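Local coordinates for uncharacterized protein (PDB 3CEX), which is of unknown function but belongs to the DinB superfamily, whose members share a four-helix bundle, at residues A17-F21 and A155-G160; R20-T24 and A162-R166; K42-W46 and A96-V101; W74-F78 and L106-Y110. All coordinates share one frame; numbering follows the deposited sequence.

In the fold
Four long helices, 8-25, 44-62, 104-124 and 144-170, make the body of the chain. Contacts 1 and 2 start from overlapping segments of helix 8-25 and close the two longest loops, each joining that helix to helix 144-170. Contacts 3 and 4 both lie within these loops. Contact 3 joins the start of helix 44-62 to the loop before helix 104-124. Contact 4 joins the short helix 74-78 to helix 104-124. Their segments alternate along the chain, and Val101 of contact 3 packs on Phe78 and Leu107 of contact 4. Thr165 and Lys42 link contacts 2 and 3, and Glu22 and Ser108 link contacts 2 and 4.

Contact 1 (A17-F21 and A155-G160); sequences AHERF and AVMHSG
Ala17, Arg20 and Phe21 meet Ser159 and its neighbours in a buried helix-helix contact between the first and last long helices, 8-25 and 144-170. The two short segments run nearly parallel, with axes 8.8 Å apart and 24° between them. Ser159 sits in the middle. With chi1 at 75°, the hydroxyl folds back over its own helix. Ser159 OG donates to Val156 O one turn back, at 2.6 Å, and accepts from Arg20 NH1 at 3.2 Å. The arginine bond is nearly straight and lies in the guanidinium plane. Buried OG thus has a partner on each helix.

This parallel pairing of first and last helices fits the up-down-down-up bundle of the DinB superfamily. Phe21 packs against the backbone of Ser159. Ser159 CA rests over one face of the Phe21 ring, 3.9 Å from its centroid, as a CH-pi contact. The ring tip, Phe21 CZ, reaches Ser159 N at 3.5 Å. One turn before Phe21, small Ala17 lets the backbones come close: Ala17 CA is 4.8 Å from Val156 CA. Ala17 CB lies 3.8 Å from Val156 CA. The guanidinium of Arg20 has a second partner: NH2 forms a salt bridge with Asp153 of the second subunit. His158 touches Phe21 with its CB, while its ring leads off to meet His50 of helix 44-62 edge-to-face.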
loop_
_atom_site.group_PDB
_atom_site.type_symbol
_atom_site.label_atom_id
_atom_site.label_comp_id
_atom_site.label_asym_id
_atom_site.label_seq_id
_atom_site.Cartn_x
_atom_site.Cartn_y
_atom_site.Cartn_z
ATOM N N ALA A 17 4.686 5.920 -1.469
ATOM C CA ALA A 17 3.510 6.328 -0.663
ATOM C C ALA A 17 3.470 7.867 -0.531
ATOM O O ALA A 17 2.431 8.524 -0.762
ATOM C CB ALA A 17 3.543 5.697 0.714
ATOM N N HIS A 18 4.622 8.434 -0.196
ATOM C CA HIS A 18 4.756 9.869 0.007
ATOM C C HIS A 18 4.352 10.634 -1.248
ATOM O O HIS A 18 3.525 11.565 -1.198
ATOM C CB HIS A 18 6.211 10.163 0.394
ATOM C CG HIS A 18 6.458 11.558 0.879
ATOM N ND1 HIS A 18 7.728 12.030 1.123
ATOM C CD2 HIS A 18 5.613 12.569 1.191
ATOM C CE1 HIS A 18 7.655 13.283 1.549
ATOM N NE2 HIS A 18 6.383 13.632 1.607
ATOM N N GLU A 19 4.938 10.240 -2.373
ATOM C CA GLU A 19 4.619 10.806 -3.696
ATOM C C GLU A 19 3.134 10.667 -4.064
ATOM O O GLU A 19 2.512 11.606 -4.593
ATOM C CB GLU A 19 5.537 10.157 -4.783
ATOM C CG GLU A 19 6.998 10.535 -4.548
ATOM C CD GLU A 19 8.087 9.672 -5.256
ATOM O OE1 GLU A 19 7.797 8.579 -5.823
ATOM O OE2 GLU A 19 9.285 10.130 -5.247
ATOM N N ARG A 20 2.546 9.513 -3.786
ATOM C CA ARG A 20 1.126 9.325 -4.097
ATOM C C ARG A 20 0.205 10.270 -3.294
ATOM O O ARG A 20 -0.703 10.838 -3.842
ATOM C CB ARG A 20 0.721 7.882 -3.846
ATOM C CG ARG A 20 -0.754 7.550 -4.113
ATOM C CD ARG A 20 -1.004 6.060 -4.085
ATOM N NE ARG A 20 -0.271 5.392 -5.154
ATOM C CZ ARG A 20 0.749 4.542 -4.989
ATOM N NH1 ARG A 20 1.172 4.183 -3.790
ATOM N NH2 ARG A 20 1.311 4.016 -6.039
ATOM N N PHE A 21 0.452 10.416 -1.997
ATOM C CA PHE A 21 -0.314 11.348 -1.175
ATOM C C PHE A 21 -0.195 12.798 -1.734
ATOM O O PHE A 21 -1.197 13.508 -1.850
ATOM C CB PHE A 21 0.191 11.309 0.269
ATOM C CG PHE A 21 -0.463 10.274 1.146
ATOM C CD1 PHE A 21 -1.804 10.359 1.455
ATOM C CD2 PHE A 21 0.280 9.291 1.755
ATOM C CE1 PHE A 21 -2.414 9.410 2.284
ATOM C CE2 PHE A 21 -0.327 8.382 2.570
ATOM C CZ PHE A 21 -1.689 8.459 2.828
ATOM N N ALA A 155 1.529 2.994 5.653
ATOM C CA ALA A 155 1.664 4.189 4.836
ATOM C C ALA A 155 1.264 3.897 3.397
ATOM O O ALA A 155 0.469 4.671 2.814
ATOM C CB ALA A 155 3.083 4.797 4.901
ATOM N N VAL A 156 1.784 2.808 2.819
ATOM C CA VAL A 156 1.515 2.537 1.404
ATOM C C VAL A 156 0.035 2.244 1.207
ATOM O O VAL A 156 -0.611 2.769 0.302
ATOM C CB VAL A 156 2.420 1.440 0.831
ATOM C CG1 VAL A 156 2.080 1.114 -0.634
ATOM C CG2 VAL A 156 3.898 1.864 0.930
HETATM N N MSE A 157 -0.515 1.390 2.052
HETATM C CA MSE A 157 -1.908 1.022 1.905
HETATM C C MSE A 157 -2.865 2.241 2.061
HETATM O O MSE A 157 -3.856 2.368 1.337
HETATM C CB MSE A 157 -2.194 -0.079 2.933
HETATM C CG MSE A 157 -3.564 -0.342 3.115
HETATM SE SE MSE A 157 -4.467 0.662 4.569
HETATM C CE MSE A 157 -5.414 -0.957 4.975
ATOM N N HIS A 158 -2.585 3.117 3.018
ATOM C CA HIS A 158 -3.354 4.367 3.143
ATOM C C HIS A 158 -3.253 5.307 1.952
ATOM O O HIS A 158 -4.222 5.990 1.640
ATOM C CB HIS A 158 -3.054 5.109 4.475
ATOM C CG HIS A 158 -3.696 4.446 5.650
ATOM N ND1 HIS A 158 -2.967 3.801 6.623
ATOM C CD2 HIS A 158 -5.001 4.192 5.927
ATOM C CE1 HIS A 158 -3.801 3.254 7.502
ATOM N NE2 HIS A 158 -5.040 3.467 7.098
ATOM N N SER A 159 -2.116 5.303 1.274
ATOM C CA SER A 159 -1.934 6.135 0.062
ATOM C C SER A 159 -2.869 5.645 -1.058
ATOM O O SER A 159 -3.478 6.448 -1.764
ATOM C CB SER A 159 -0.446 6.193 -0.346
ATOM O OG SER A 159 0.009 4.995 -0.958
ATOM N N GLY A 160 -3.073 4.321 -1.153
ATOM C CA GLY A 160 -4.051 3.757 -2.058
ATOM C C GLY A 160 -5.455 4.166 -1.708
ATOM O O GLY A 160 -6.244 4.519 -2.592
#

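Contact 2 (R20-T24 and A162-R166); sequences RFEET and AVYTR. With ACY (acetic acid), chain C.
Thr24 and Arg166 make the polar link of this contact. Arg166 NH2 donates to Thr24 OG1 at 3.2 Å, in a bent bond of 139° that is tilted from the guanidinium plane. The methyl of Thr24 faces the other helix too. Thr24 CG2 lies 3.8 Å from Ala162 O, and it also touches Arg166 CB. Val163 CG2 packs against the hydroxyl, 3.8 Å from Thr24 OG1, and on to the aliphatic part of Arg20, 3.9 Å from its CD. Next along, Ala162 CB meets Phe21 CE1 at 3.8 Å.

The two segments are almost parallel, 12° apart, with axes 10.1 Å from each other. They continue the pairing of helices 8-25 and 144-170 toward the C-terminal ends of both. Arg166 spans the wider gap. Its chain leaves with CG anti to the backbone N (chi1 -175°) and bends at chi3, which brings the guanidinium back over Val163 O. The outer edge of the group grips a bound acetate, probably from the crystallisation liquor. Arg166 NH1 reaches acetate OXT at 2.9 Å, and Arg166 NH2 reaches acetate O at 3.2 Å. Arg167 also bonds the acetate, and Arg166 NH1 makes a salt bridge with the C-terminal carboxylate of Lys172.

NH2 therefore serves both the threonine and the acetate. Two arginines and a bound carboxylate suggest that this end of the bundle can hold a small anion, though no such role is established.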
loop_
_atom_site.group_PDB
_atom_site.type_symbol
_atom_site.label_atom_id
_atom_site.label_comp_id
_atom_site.label_asym_id
_atom_site.label_seq_id
_atom_site.Cartn_x
_atom_site.Cartn_y
_atom_site.Cartn_z
ATOM N N ARG A 20 2.546 9.513 -3.786
ATOM C CA ARG A 20 1.126 9.325 -4.097
ATOM C C ARG A 20 0.205 10.270 -3.294
ATOM O O ARG A 20 -0.703 10.838 -3.842
ATOM C CB ARG A 20 0.721 7.882 -3.846
ATOM C CG ARG A 20 -0.754 7.550 -4.113
ATOM C CD ARG A 20 -1.004 6.060 -4.085
ATOM N NE ARG A 20 -0.271 5.392 -5.154
ATOM C CZ ARG A 20 0.749 4.542 -4.989
ATOM N NH1 ARG A 20 1.172 4.183 -3.790
ATOM N NH2 ARG A 20 1.311 4.016 -6.039
ATOM N N PHE A 21 0.452 10.416 -1.997
ATOM C CA PHE A 21 -0.314 11.348 -1.175
ATOM C C PHE A 21 -0.195 12.798 -1.734
ATOM O O PHE A 21 -1.197 13.508 -1.850
ATOM C CB PHE A 21 0.191 11.309 0.269
ATOM C CG PHE A 21 -0.463 10.274 1.146
ATOM C CD1 PHE A 21 -1.804 10.359 1.455
ATOM C CD2 PHE A 21 0.280 9.291 1.755
ATOM C CE1 PHE A 21 -2.414 9.410 2.284
ATOM C CE2 PHE A 21 -0.327 8.382 2.570
ATOM C CZ PHE A 21 -1.689 8.459 2.828
ATOM N N GLU A 22 1.022 13.232 -2.060
ATOM C CA GLU A 22 1.205 14.563 -2.628
ATOM C C GLU A 22 0.494 14.763 -3.993
ATOM O O GLU A 22 -0.092 15.810 -4.214
ATOM C CB GLU A 22 2.696 14.917 -2.734
ATOM C CG GLU A 22 3.416 15.160 -1.407
ATOM C CD GLU A 22 2.747 16.192 -0.445
ATOM O OE1 GLU A 22 2.231 17.237 -0.888
ATOM O OE2 GLU A 22 2.750 15.929 0.775
ATOM N N GLU A 23 0.535 13.784 -4.894
ATOM C CA GLU A 23 -0.138 13.893 -6.191
ATOM C C GLU A 23 -1.652 13.967 -6.022
ATOM O O GLU A 23 -2.327 14.652 -6.776
ATOM C CB GLU A 23 0.159 12.694 -7.105
ATOM C CG GLU A 23 1.594 12.549 -7.502
ATOM C CD GLU A 23 1.945 11.204 -8.185
ATOM O OE1 GLU A 23 1.200 10.186 -8.032
ATOM O OE2 GLU A 23 2.989 11.180 -8.874
ATOM N N THR A 24 -2.186 13.225 -5.062
ATOM C CA THR A 24 -3.611 13.268 -4.768
ATOM C C THR A 24 -4.040 14.626 -4.179
ATOM O O THR A 24 -4.971 15.253 -4.679
ATOM C CB THR A 24 -4.013 12.048 -3.868
ATOM O OG1 THR A 24 -4.255 10.928 -4.713
ATOM C CG2 THR A 24 -5.247 12.307 -3.054
ATOM N N ALA A 162 -6.353 6.844 -0.195
ATOM C CA ALA A 162 -6.498 8.296 -0.508
ATOM C C ALA A 162 -6.917 8.552 -1.943
ATOM O O ALA A 162 -7.694 9.463 -2.210
ATOM C CB ALA A 162 -5.206 9.053 -0.200
ATOM N N VAL A 163 -6.410 7.744 -2.868
ATOM C CA VAL A 163 -6.832 7.818 -4.276
ATOM C C VAL A 163 -8.326 7.580 -4.442
ATOM O O VAL A 163 -9.005 8.303 -5.172
ATOM C CB VAL A 163 -6.072 6.800 -5.107
ATOM C CG1 VAL A 163 -6.644 6.720 -6.512
ATOM C CG2 VAL A 163 -4.565 7.145 -5.120
ATOM N N TYR A 164 -8.835 6.570 -3.738
ATOM C CA TYR A 164 -10.261 6.235 -3.759
ATOM C C TYR A 164 -11.136 7.328 -3.148
ATOM O O TYR A 164 -12.151 7.689 -3.717
ATOM C CB TYR A 164 -10.476 4.821 -3.145
ATOM C CG TYR A 164 -10.423 3.695 -4.174
ATOM C CD1 TYR A 164 -9.748 3.840 -5.377
ATOM C CD2 TYR A 164 -11.056 2.491 -3.954
ATOM C CE1 TYR A 164 -9.732 2.828 -6.343
ATOM C CE2 TYR A 164 -11.049 1.497 -4.909
ATOM C CZ TYR A 164 -10.372 1.675 -6.103
ATOM O OH TYR A 164 -10.352 0.679 -7.067
ATOM N N THR A 165 -10.764 7.835 -1.981
ATOM C CA THR A 165 -11.510 8.935 -1.395
ATOM C C THR A 165 -11.549 10.134 -2.350
ATOM O O THR A 165 -12.575 10.793 -2.501
ATOM C CB THR A 165 -10.865 9.406 -0.104
ATOM O OG1 THR A 165 -10.993 8.386 0.886
ATOM C CG2 THR A 165 -11.561 10.700 0.394
ATOM N N ARG A 166 -10.417 10.444 -2.969
ATOM C CA ARG A 166 -10.345 11.531 -3.955
ATOM C C ARG A 166 -11.350 11.309 -5.069
ATOM O O ARG A 166 -12.111 12.225 -5.420
ATOM C CB ARG A 166 -8.932 11.643 -4.549
ATOM C CG ARG A 166 -8.703 12.834 -5.511
ATOM C CD ARG A 166 -7.546 12.563 -6.475
ATOM N NE ARG A 166 -7.861 11.581 -7.509
ATOM C CZ ARG A 166 -7.033 10.625 -7.959
ATOM N NH1 ARG A 166 -7.447 9.808 -8.917
ATOM N NH2 ARG A 166 -5.807 10.471 -7.468
HETATM C C ACY C . -4.552 7.608 -9.850
HETATM O O ACY C . -3.909 8.390 -9.086
HETATM O OXT ACY C . -5.767 7.775 -10.152
HETATM C CH3 ACY C . -3.846 6.403 -10.453
#

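Contact 3 (K42-W46 and A96-V101); sequences KSVTW and AAKVVV
Ser43 at the N-cap of helix 44-62 faces a type I beta turn, Ala96 to Val99, in the loop before helix 104-124. The cap bond runs from Trp46 N to Ser43 OG, 2.9 Å long. The same OG binds a water at 2.7 Å. That water also lies 2.9 Å from Ala96 O and 2.7 Å from Val99 O, so it can bridge the cap to either carbonyl of the turn. A second water accepts from Ser43 N and reaches Ala96 O weakly. No direct hydrogen bond crosses between the segments.

Most direct contacts are van der Waals. Trp46 swings its indole toward the turn (chi1 -170°). Its CD1 then sits 3.6 Å from Val99 CG2, and its NE1 touches Ala96 CB at 3.6 Å. Lys42 folds back so that its CE lies over one face of the indole, and its CD reaches Ala96 CB at 3.8 Å. Ala96 CB thus touches both the lysine chain and the indole it covers. Thr45 points its methyl at the loop, with CG2 3.5 Å from Val99 O. Both methyls of Val101 also touch Thr45, the two side chains running past each other.

Thr45 OG1 bonds Asn34, and Trp46 NE1 bonds His91. The indole also stacks on the ring of His50, one turn along helix 44-62. Thr45 and Val101 both pack on Leu107, which ties the loop to helices 44-62 and 104-124.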
loop_
_atom_site.group_PDB
_atom_site.type_symbol
_atom_site.label_atom_id
_atom_site.label_comp_id
_atom_site.label_asym_id
_atom_site.label_seq_id
_atom_site.Cartn_x
_atom_site.Cartn_y
_atom_site.Cartn_z
ATOM N N LYS A 42 -12.584 7.491 5.153
ATOM C CA LYS A 42 -11.840 8.636 5.674
ATOM C C LYS A 42 -11.534 9.698 4.600
ATOM O O LYS A 42 -11.371 9.397 3.407
ATOM C CB LYS A 42 -10.533 8.166 6.354
ATOM C CG LYS A 42 -10.677 7.109 7.499
ATOM C CD LYS A 42 -11.367 7.710 8.751
ATOM C CE LYS A 42 -11.066 6.861 9.995
ATOM N NZ LYS A 42 -11.878 5.595 10.081
ATOM N N SER A 43 -11.496 10.954 5.027
ATOM C CA SER A 43 -11.039 12.061 4.189
ATOM C C SER A 43 -9.582 11.911 3.854
ATOM O O SER A 43 -8.845 11.215 4.567
ATOM C CB SER A 43 -11.249 13.401 4.907
ATOM O OG SER A 43 -10.411 13.570 6.035
ATOM N N VAL A 44 -9.161 12.557 2.776
ATOM C CA VAL A 44 -7.726 12.616 2.442
ATOM C C VAL A 44 -6.958 13.313 3.560
ATOM O O VAL A 44 -5.883 12.870 3.928
ATOM C CB VAL A 44 -7.464 13.260 1.057
ATOM C CG1 VAL A 44 -5.968 13.491 0.798
ATOM C CG2 VAL A 44 -8.048 12.373 -0.032
ATOM N N THR A 45 -7.530 14.350 4.152
ATOM C CA THR A 45 -6.885 15.009 5.300
ATOM C C THR A 45 -6.656 14.008 6.442
ATOM O O THR A 45 -5.530 13.914 6.972
ATOM C CB THR A 45 -7.694 16.181 5.834
ATOM O OG1 THR A 45 -7.708 17.234 4.874
ATOM C CG2 THR A 45 -7.084 16.719 7.156
ATOM N N TRP A 46 -7.685 13.232 6.798
ATOM C CA TRP A 46 -7.505 12.206 7.867
ATOM C C TRP A 46 -6.420 11.178 7.509
ATOM O O TRP A 46 -5.581 10.833 8.334
ATOM C CB TRP A 46 -8.815 11.492 8.166
ATOM C CG TRP A 46 -8.771 10.602 9.412
ATOM C CD1 TRP A 46 -9.247 10.927 10.648
ATOM C CD2 TRP A 46 -8.221 9.274 9.535
ATOM N NE1 TRP A 46 -9.045 9.907 11.522
ATOM C CE2 TRP A 46 -8.408 8.875 10.880
ATOM C CE3 TRP A 46 -7.603 8.381 8.645
ATOM C CZ2 TRP A 46 -8.000 7.610 11.365
ATOM C CZ3 TRP A 46 -7.176 7.125 9.130
ATOM C CH2 TRP A 46 -7.367 6.763 10.481
ATOM N N ALA A 96 -13.214 11.167 13.663
ATOM C CA ALA A 96 -12.467 11.259 12.402
ATOM C C ALA A 96 -12.843 12.512 11.597
ATOM O O ALA A 96 -11.993 13.101 10.965
ATOM C CB ALA A 96 -12.654 9.965 11.543
ATOM N N ALA A 97 -14.119 12.900 11.605
ATOM C CA ALA A 97 -14.570 14.120 10.926
ATOM C C ALA A 97 -13.956 15.391 11.508
ATOM O O ALA A 97 -14.015 16.430 10.881
ATOM C CB ALA A 97 -16.096 14.225 10.982
ATOM N N LYS A 98 -13.395 15.308 12.712
ATOM C CA LYS A 98 -12.765 16.442 13.346
ATOM C C LYS A 98 -11.311 16.610 12.921
ATOM O O LYS A 98 -10.673 17.599 13.295
ATOM C CB LYS A 98 -12.837 16.315 14.873
ATOM C CG LYS A 98 -14.250 16.469 15.412
ATOM C CD LYS A 98 -14.235 16.607 16.924
ATOM C CE LYS A 98 -15.447 15.968 17.609
ATOM N NZ LYS A 98 -16.303 16.960 18.258
ATOM N N VAL A 99 -10.772 15.652 12.168
ATOM C CA VAL A 99 -9.425 15.827 11.656
ATOM C C VAL A 99 -9.556 16.598 10.341
ATOM O O VAL A 99 -9.818 16.030 9.285
ATOM C CB VAL A 99 -8.674 14.513 11.492
ATOM C CG1 VAL A 99 -7.270 14.799 10.921
ATOM C CG2 VAL A 99 -8.589 13.751 12.858
ATOM N N VAL A 100 -9.445 17.921 10.454
ATOM C CA VAL A 100 -9.549 18.838 9.335
ATOM C C VAL A 100 -8.445 19.880 9.495
ATOM O O VAL A 100 -7.989 20.128 10.610
ATOM C CB VAL A 100 -10.953 19.525 9.259
ATOM C CG1 VAL A 100 -12.026 18.486 8.985
ATOM C CG2 VAL A 100 -11.278 20.332 10.551
ATOM N N VAL A 101 -8.006 20.465 8.379
ATOM C CA VAL A 101 -6.947 21.476 8.401
ATOM C C VAL A 101 -7.397 22.760 7.705
ATOM O O VAL A 101 -8.276 22.747 6.822
ATOM C CB VAL A 101 -5.641 20.978 7.720
ATOM C CG1 VAL A 101 -4.958 19.881 8.546
ATOM C CG2 VAL A 101 -5.924 20.503 6.290
HETATM O O HOH W 1 -11.677 14.326 8.338
HETATM O O HOH W 2 -12.262 11.405 8.116
#

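Contact 4 (W74-F78 and L106-Y110); sequences WTEKF and LLSDY
Leu106 pushes into the hollow between Trp74, Lys77 and Phe78. One methyl, CD2, sits over the centre of the Phe78 ring, 3.5 Å from its centroid, as a CH-pi contact. The other, CD1, sits in the corner formed by Lys77 CB and the indole edge, 3.7 Å from Trp74 CZ3. Each branch of the leucine thus fills its own hollow. A chi1 of -175° carries the fork toward helix 74-78, where it crosses Phe78 at a slant.

Trp74 is the large bump from the other helix. Its indole lies along the surface of Asp109 and Tyr110. Asp109 CB meets Trp74 CH2 at 3.6 Å. Tyr110 CB lies over the six-membered ring, 4.1 Å from its centroid. Tyr110 CD1 comes over the five-membered ring, 3.5 Å from Trp74 CD1, with the two ring planes 37° apart. The tyrosine also reaches the other aromatic: its CD2 is 3.8 Å from Phe78 CE1. Trp74, Phe78 and Tyr110 form an aromatic cluster.

The helices run antiparallel, 168° apart. Trp69 of helix 68-71 extends the cluster, and Phe78 also meets Trp49 of helix 44-62. Tyr110 OH bonds Asp56, which ties helix 104-124 to helix 44-62. Through Phe78, helix 74-78 packs against both.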
loop_
_atom_site.group_PDB
_atom_site.type_symbol
_atom_site.label_atom_id
_atom_site.label_comp_id
_atom_site.label_asym_id
_atom_site.label_seq_id
_atom_site.Cartn_x
_atom_site.Cartn_y
_atom_site.Cartn_z
ATOM N N TRP A 74 3.651 20.202 16.118
ATOM C CA TRP A 74 2.621 20.055 15.086
ATOM C C TRP A 74 1.214 20.074 15.672
ATOM O O TRP A 74 0.294 20.586 15.053
ATOM C CB TRP A 74 2.838 18.795 14.252
ATOM C CG TRP A 74 4.116 18.794 13.485
ATOM C CD1 TRP A 74 5.254 18.119 13.803
ATOM C CD2 TRP A 74 4.401 19.511 12.287
ATOM N NE1 TRP A 74 6.218 18.346 12.867
ATOM C CE2 TRP A 74 5.725 19.204 11.924
ATOM C CE3 TRP A 74 3.661 20.361 11.468
ATOM C CZ2 TRP A 74 6.332 19.733 10.789
ATOM C CZ3 TRP A 74 4.268 20.895 10.350
ATOM C CH2 TRP A 74 5.587 20.578 10.017
ATOM N N THR A 75 1.044 19.543 16.874
ATOM C CA THR A 75 -0.269 19.573 17.516
ATOM C C THR A 75 -0.883 20.982 17.595
ATOM O O THR A 75 -2.073 21.134 17.420
ATOM C CB THR A 75 -0.266 18.907 18.904
ATOM O OG1 THR A 75 -1.620 18.818 19.366
ATOM C CG2 THR A 75 0.558 19.698 19.916
ATOM N N GLU A 76 -0.067 21.998 17.854
ATOM C CA GLU A 76 -0.536 23.408 17.882
ATOM C C GLU A 76 -0.878 23.979 16.503
ATOM O O GLU A 76 -1.758 24.807 16.383
ATOM C CB GLU A 76 0.506 24.312 18.534
ATOM C CG GLU A 76 0.711 24.053 20.030
ATOM C CD GLU A 76 1.851 23.093 20.326
ATOM O OE1 GLU A 76 2.193 22.269 19.454
ATOM O OE2 GLU A 76 2.405 23.152 21.440
ATOM N N LYS A 77 -0.197 23.523 15.458
ATOM C CA LYS A 77 -0.488 23.958 14.082
ATOM C C LYS A 77 -1.786 23.382 13.567
ATOM O O LYS A 77 -2.529 24.048 12.847
ATOM C CB LYS A 77 0.619 23.518 13.131
ATOM C CG LYS A 77 2.022 23.987 13.497
ATOM C CD LYS A 77 2.098 25.457 13.661
ATOM C CE LYS A 77 1.835 26.205 12.386
ATOM N NZ LYS A 77 2.202 27.637 12.645
ATOM N N PHE A 78 -2.034 22.117 13.924
ATOM C CA PHE A 78 -3.225 21.413 13.515
ATOM C C PHE A 78 -4.430 21.909 14.323
ATOM O O PHE A 78 -5.525 22.043 13.778
ATOM C CB PHE A 78 -3.028 19.896 13.663
ATOM C CG PHE A 78 -2.381 19.252 12.473
ATOM C CD1 PHE A 78 -1.008 19.203 12.345
ATOM C CD2 PHE A 78 -3.158 18.682 11.480
ATOM C CE1 PHE A 78 -0.426 18.584 11.244
ATOM C CE2 PHE A 78 -2.580 18.093 10.382
ATOM C CZ PHE A 78 -1.219 18.034 10.267
ATOM N N LEU A 106 0.025 22.231 5.523
ATOM C CA LEU A 106 0.313 21.621 6.822
ATOM C C LEU A 106 0.445 20.102 6.745
ATOM O O LEU A 106 1.324 19.499 7.377
ATOM C CB LEU A 106 -0.762 21.996 7.844
ATOM C CG LEU A 106 -0.515 21.508 9.263
ATOM C CD1 LEU A 106 0.806 22.002 9.791
ATOM C CD2 LEU A 106 -1.671 21.952 10.165
ATOM N N LEU A 107 -0.446 19.489 5.967
ATOM C CA LEU A 107 -0.433 18.046 5.762
ATOM C C LEU A 107 0.855 17.626 5.077
ATOM O O LEU A 107 1.459 16.666 5.479
ATOM C CB LEU A 107 -1.619 17.613 4.892
ATOM C CG LEU A 107 -3.038 17.745 5.480
ATOM C CD1 LEU A 107 -4.093 17.635 4.396
ATOM C CD2 LEU A 107 -3.270 16.742 6.615
ATOM N N SER A 108 1.262 18.372 4.045
ATOM C CA SER A 108 2.474 18.083 3.315
ATOM C C SER A 108 3.697 18.183 4.207
ATOM O O SER A 108 4.631 17.358 4.105
ATOM C CB SER A 108 2.667 19.057 2.166
ATOM O OG SER A 108 1.718 18.828 1.177
ATOM N N ASP A 109 3.720 19.238 5.027
ATOM C CA ASP A 109 4.864 19.508 5.916
ATOM C C ASP A 109 5.016 18.458 7.017
ATOM O O ASP A 109 6.144 17.968 7.299
ATOM C CB ASP A 109 4.749 20.916 6.517
ATOM C CG ASP A 109 4.937 22.018 5.501
ATOM O OD1 ASP A 109 5.386 21.753 4.358
ATOM O OD2 ASP A 109 4.630 23.180 5.861
ATOM N N TYR A 110 3.908 18.072 7.639
ATOM C CA TYR A 110 4.001 17.081 8.705
ATOM C C TYR A 110 4.334 15.687 8.124
ATOM O O TYR A 110 5.152 14.946 8.674
ATOM C CB TYR A 110 2.721 17.057 9.559
ATOM C CG TYR A 110 2.739 16.061 10.710
ATOM C CD1 TYR A 110 3.881 15.872 11.497
ATOM C CD2 TYR A 110 1.624 15.335 11.026
ATOM C CE1 TYR A 110 3.880 14.934 12.579
ATOM C CE2 TYR A 110 1.623 14.423 12.077
ATOM C CZ TYR A 110 2.747 14.216 12.845
ATOM O OH TYR A 110 2.698 13.293 13.887
#